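Local coordinates for amoebiasin-2 (Entamoeba histolytica, PDB 3M88), which inhibits the parasite's own cysteine proteases, wedging three loops into the substrate-binding site of its target enzymes, at residues T83-L88 and T105-I110. Residues are numbered along the deposited sequence; the frame is centred on the assembly and turned at random.
Sequences TTTIKL and TYSVVI
Thr84 and Ile86 pair with Val108 and Tyr106 in two antiparallel hydrogen-bonded pairs, so that strands 83-88 and 105-110 are joined by four nearly straight backbone bonds. Ile86 N reaches Tyr106 O at 2.9 Å, Tyr106 N returns to Ile86 O, and the Thr84-Val108 pair repeats the exchange. The non-hydrogen-bonded pairs between and beyond them add CA-H...O contacts, among them Thr105 CA to Ile86 O at 3.4 Å.

On the buried face, Leu88 CD2 meets the Tyr106 ring obliquely at CE2 (3.7 Å). Tyr106 CG, anti to the carbonyl carbon (chi1 -53°), sends the ring back along its own strand to the level of Leu88, whose CD2 branch reaches across to it. Further along, Ile86 CD1 lies 3.9 Å from Val108 CG2, and Thr84 CG2 runs alongside Val108, 3.9 Å from its CB. The opposite, more open face carries Thr85 and Thr105, whose CG2 methyls meet at 3.8 Å.

Phe49 of the facing sheet packs on Thr84, Ile86 and Ile110, closing the beta sandwich of this chagasin-family inhibitor. Strand 17-20 lies along the outer side of 105-110, with Ile20 against Val108.

These strands form the hairpin whose far end bears the protease-blocking FG loop. The bonded pairs satisfy their own amides and carbonyls within the sheet; side chains make one face largely apolar, with the Tyr106 hydroxyl engaged by Thr10 O, and the other, lined by threonine and serine hydroxyls and Lys87, compatible with solvent.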
ATOM      1  N   THR A  83       1.294   7.590 -16.137  1.00 26.62           N
ATOM      2  CA  THR A  83       1.518   8.160 -14.815  1.00 30.89           C
ATOM      3  C   THR A  83       0.269   8.020 -13.970  1.00 30.46           C
ATOM      4  O   THR A  83      -0.846   8.245 -14.451  1.00 27.64           O
ATOM      5  CB  THR A  83       1.904   9.648 -14.898  1.00 41.02           C
ATOM      6  OG1 THR A  83       2.965   9.818 -15.843  1.00 46.84           O
ATOM      7  CG2 THR A  83       2.361  10.157 -13.533  1.00 44.89           C
ATOM      8  N   THR A  84       0.448   7.671 -12.701  1.00 27.16           N
ATOM      9  CA  THR A  84      -0.698   7.411 -11.855  1.00 31.08           C
ATOM     10  C   THR A  84      -0.403   7.761 -10.403  1.00 28.23           C
ATOM     11  O   THR A  84       0.733   8.073 -10.051  1.00 27.62           O
ATOM     12  CB  THR A  84      -1.171   5.947 -12.009  1.00 41.91           C
ATOM     13  OG1 THR A  84      -2.334   5.722 -11.204  1.00 49.60           O
ATOM     14  CG2 THR A  84      -0.062   4.965 -11.620  1.00 35.36           C
ATOM     15  N   THR A  85      -1.436   7.744  -9.573  1.00 27.34           N
ATOM     16  CA  THR A  85      -1.282   8.084  -8.162  1.00 28.50           C
ATOM     17  C   THR A  85      -1.967   7.041  -7.290  1.00 25.55           C
ATOM     18  O   THR A  85      -3.043   6.548  -7.623  1.00 26.88           O
ATOM     19  CB  THR A  85      -1.846   9.494  -7.864  1.00 40.81           C
ATOM     20  OG1 THR A  85      -0.980  10.480  -8.444  1.00 47.11           O
ATOM     21  CG2 THR A  85      -1.933   9.738  -6.365  1.00 46.39           C
ATOM     22  N   ILE A  86      -1.330   6.682  -6.184  1.00 19.66           N
ATOM     23  CA  ILE A  86      -1.924   5.724  -5.262  1.00 18.63           C
ATOM     24  C   ILE A  86      -2.168   6.454  -3.949  1.00 21.86           C
ATOM     25  O   ILE A  86      -1.277   7.134  -3.451  1.00 22.79           O
ATOM     26  CB  ILE A  86      -0.961   4.544  -4.992  1.00 17.37           C
ATOM     27  CG1 ILE A  86      -0.603   3.835  -6.295  1.00 19.68           C
ATOM     28  CG2 ILE A  86      -1.569   3.569  -3.983  1.00 17.75           C
ATOM     29  CD1 ILE A  86       0.495   2.807  -6.113  1.00 21.79           C
ATOM     30  N   LYS A  87      -3.368   6.320  -3.394  1.00 19.23           N
ATOM     31  CA  LYS A  87      -3.686   6.967  -2.120  1.00 19.95           C
ATOM     32  C   LYS A  87      -4.102   5.924  -1.096  1.00 16.63           C
ATOM     33  O   LYS A  87      -4.891   5.029  -1.401  1.00 21.72           O
ATOM     34  CB  LYS A  87      -4.812   7.997  -2.289  1.00 24.06           C
ATOM     35  CG  LYS A  87      -4.425   9.165  -3.186  1.00 42.32           C
ATOM     36  CD  LYS A  87      -5.455  10.280  -3.154  1.00 51.67           C
ATOM     37  CE  LYS A  87      -4.989  11.472  -3.974  1.00 58.52           C
ATOM     38  NZ  LYS A  87      -4.896  11.146  -5.424  1.00 61.38           N
ATOM     39  N   LEU A  88      -3.571   6.047   0.117  1.00 12.98           N
ATOM     40  CA  LEU A  88      -3.947   5.154   1.212  1.00 15.04           C
ATOM     41  C   LEU A  88      -4.518   5.980   2.354  1.00 17.89           C
ATOM     42  O   LEU A  88      -4.056   7.090   2.617  1.00 20.16           O
ATOM     43  CB  LEU A  88      -2.726   4.407   1.764  1.00 17.42           C
ATOM     44  CG  LEU A  88      -1.899   3.280   1.112  1.00 27.96           C
ATOM     45  CD1 LEU A  88      -2.630   1.942   1.041  1.00 22.04           C
ATOM     46  CD2 LEU A  88      -1.293   3.673  -0.211  1.00 24.34           C
ATOM     47  N   THR A 105       0.276   9.160   0.175  1.00 17.44           N
ATOM     48  CA  THR A 105       0.126   9.355  -1.259  1.00 20.01           C
ATOM     49  C   THR A 105       1.422   8.990  -1.970  1.00 21.30           C
ATOM     50  O   THR A 105       2.502   9.398  -1.536  1.00 20.79           O
ATOM     51  CB  THR A 105      -0.196  10.824  -1.593  1.00 33.66           C
ATOM     52  OG1 THR A 105      -1.283  11.279  -0.778  1.00 39.89           O
ATOM     53  CG2 THR A 105      -0.574  10.960  -3.064  1.00 37.53           C
ATOM     54  N   TYR A 106       1.331   8.228  -3.058  1.00 13.72           N
ATOM     55  CA  TYR A 106       2.527   7.926  -3.847  1.00 17.70           C
ATOM     56  C   TYR A 106       2.265   8.254  -5.304  1.00 21.54           C
ATOM     57  O   TYR A 106       1.185   7.979  -5.810  1.00 20.20           O
ATOM     58  CB  TYR A 106       2.909   6.447  -3.756  1.00 14.40           C
ATOM     59  CG  TYR A 106       3.061   5.877  -2.362  1.00 18.22           C
ATOM     60  CD1 TYR A 106       4.125   6.245  -1.550  1.00 20.42           C
ATOM     61  CD2 TYR A 106       2.185   4.907  -1.894  1.00 22.02           C
ATOM     62  CE1 TYR A 106       4.290   5.691  -0.280  1.00 19.16           C
ATOM     63  CE2 TYR A 106       2.338   4.349  -0.635  1.00 22.49           C
ATOM     64  CZ  TYR A 106       3.389   4.748   0.168  1.00 21.07           C
ATOM     65  OH  TYR A 106       3.550   4.193   1.413  1.00 21.74           O
ATOM     66  N   SER A 107       3.245   8.845  -5.975  1.00 17.75           N
ATOM     67  CA  SER A 107       3.131   9.075  -7.407  1.00 22.24           C
ATOM     68  C   SER A 107       3.950   8.025  -8.132  1.00 21.07           C
ATOM     69  O   SER A 107       5.082   7.743  -7.750  1.00 25.40           O
ATOM     70  CB  SER A 107       3.624  10.470  -7.781  1.00 31.85           C
ATOM     71  OG  SER A 107       2.920  11.458  -7.055  1.00 39.48           O
ATOM     72  N   VAL A 108       3.384   7.442  -9.179  1.00 16.97           N
ATOM     73  CA  VAL A 108       4.083   6.387  -9.882  1.00 12.89           C
ATOM     74  C   VAL A 108       4.160   6.738 -11.347  1.00 19.00           C
ATOM     75  O   VAL A 108       3.155   7.093 -11.953  1.00 22.10           O
ATOM     76  CB  VAL A 108       3.379   5.020  -9.707  1.00 16.37           C
ATOM     77  CG1 VAL A 108       4.191   3.920 -10.359  1.00 19.93           C
ATOM     78  CG2 VAL A 108       3.163   4.725  -8.232  1.00 20.82           C
ATOM     79  N   VAL A 109       5.365   6.654 -11.900  1.00 17.28           N
ATOM     80  CA  VAL A 109       5.560   6.803 -13.333  1.00 22.37           C
ATOM     81  C   VAL A 109       5.949   5.443 -13.903  1.00 23.10           C
ATOM     82  O   VAL A 109       6.981   4.877 -13.530  1.00 19.49           O
ATOM     83  CB  VAL A 109       6.685   7.805 -13.626  1.00 25.78           C
ATOM     84  CG1 VAL A 109       6.826   8.008 -15.124  1.00 31.48           C
ATOM     85  CG2 VAL A 109       6.396   9.124 -12.924  1.00 30.76           C
ATOM     86  N   ILE A 110       5.121   4.910 -14.791  1.00 22.64           N
ATOM     87  CA  ILE A 110       5.378   3.589 -15.346  1.00 22.37           C
ATOM     88  C   ILE A 110       5.883   3.745 -16.761  1.00 25.05           C
ATOM     89  O   ILE A 110       5.113   4.054 -17.659  1.00 21.34           O
ATOM     90  CB  ILE A 110       4.116   2.731 -15.363  1.00 20.65           C
ATOM     91  CG1 ILE A 110       3.554   2.594 -13.947  1.00 19.14           C
ATOM     92  CG2 ILE A 110       4.420   1.358 -15.968  1.00 19.30           C
ATOM     93  CD1 ILE A 110       2.127   2.099 -13.909  1.00 29.11           C
TER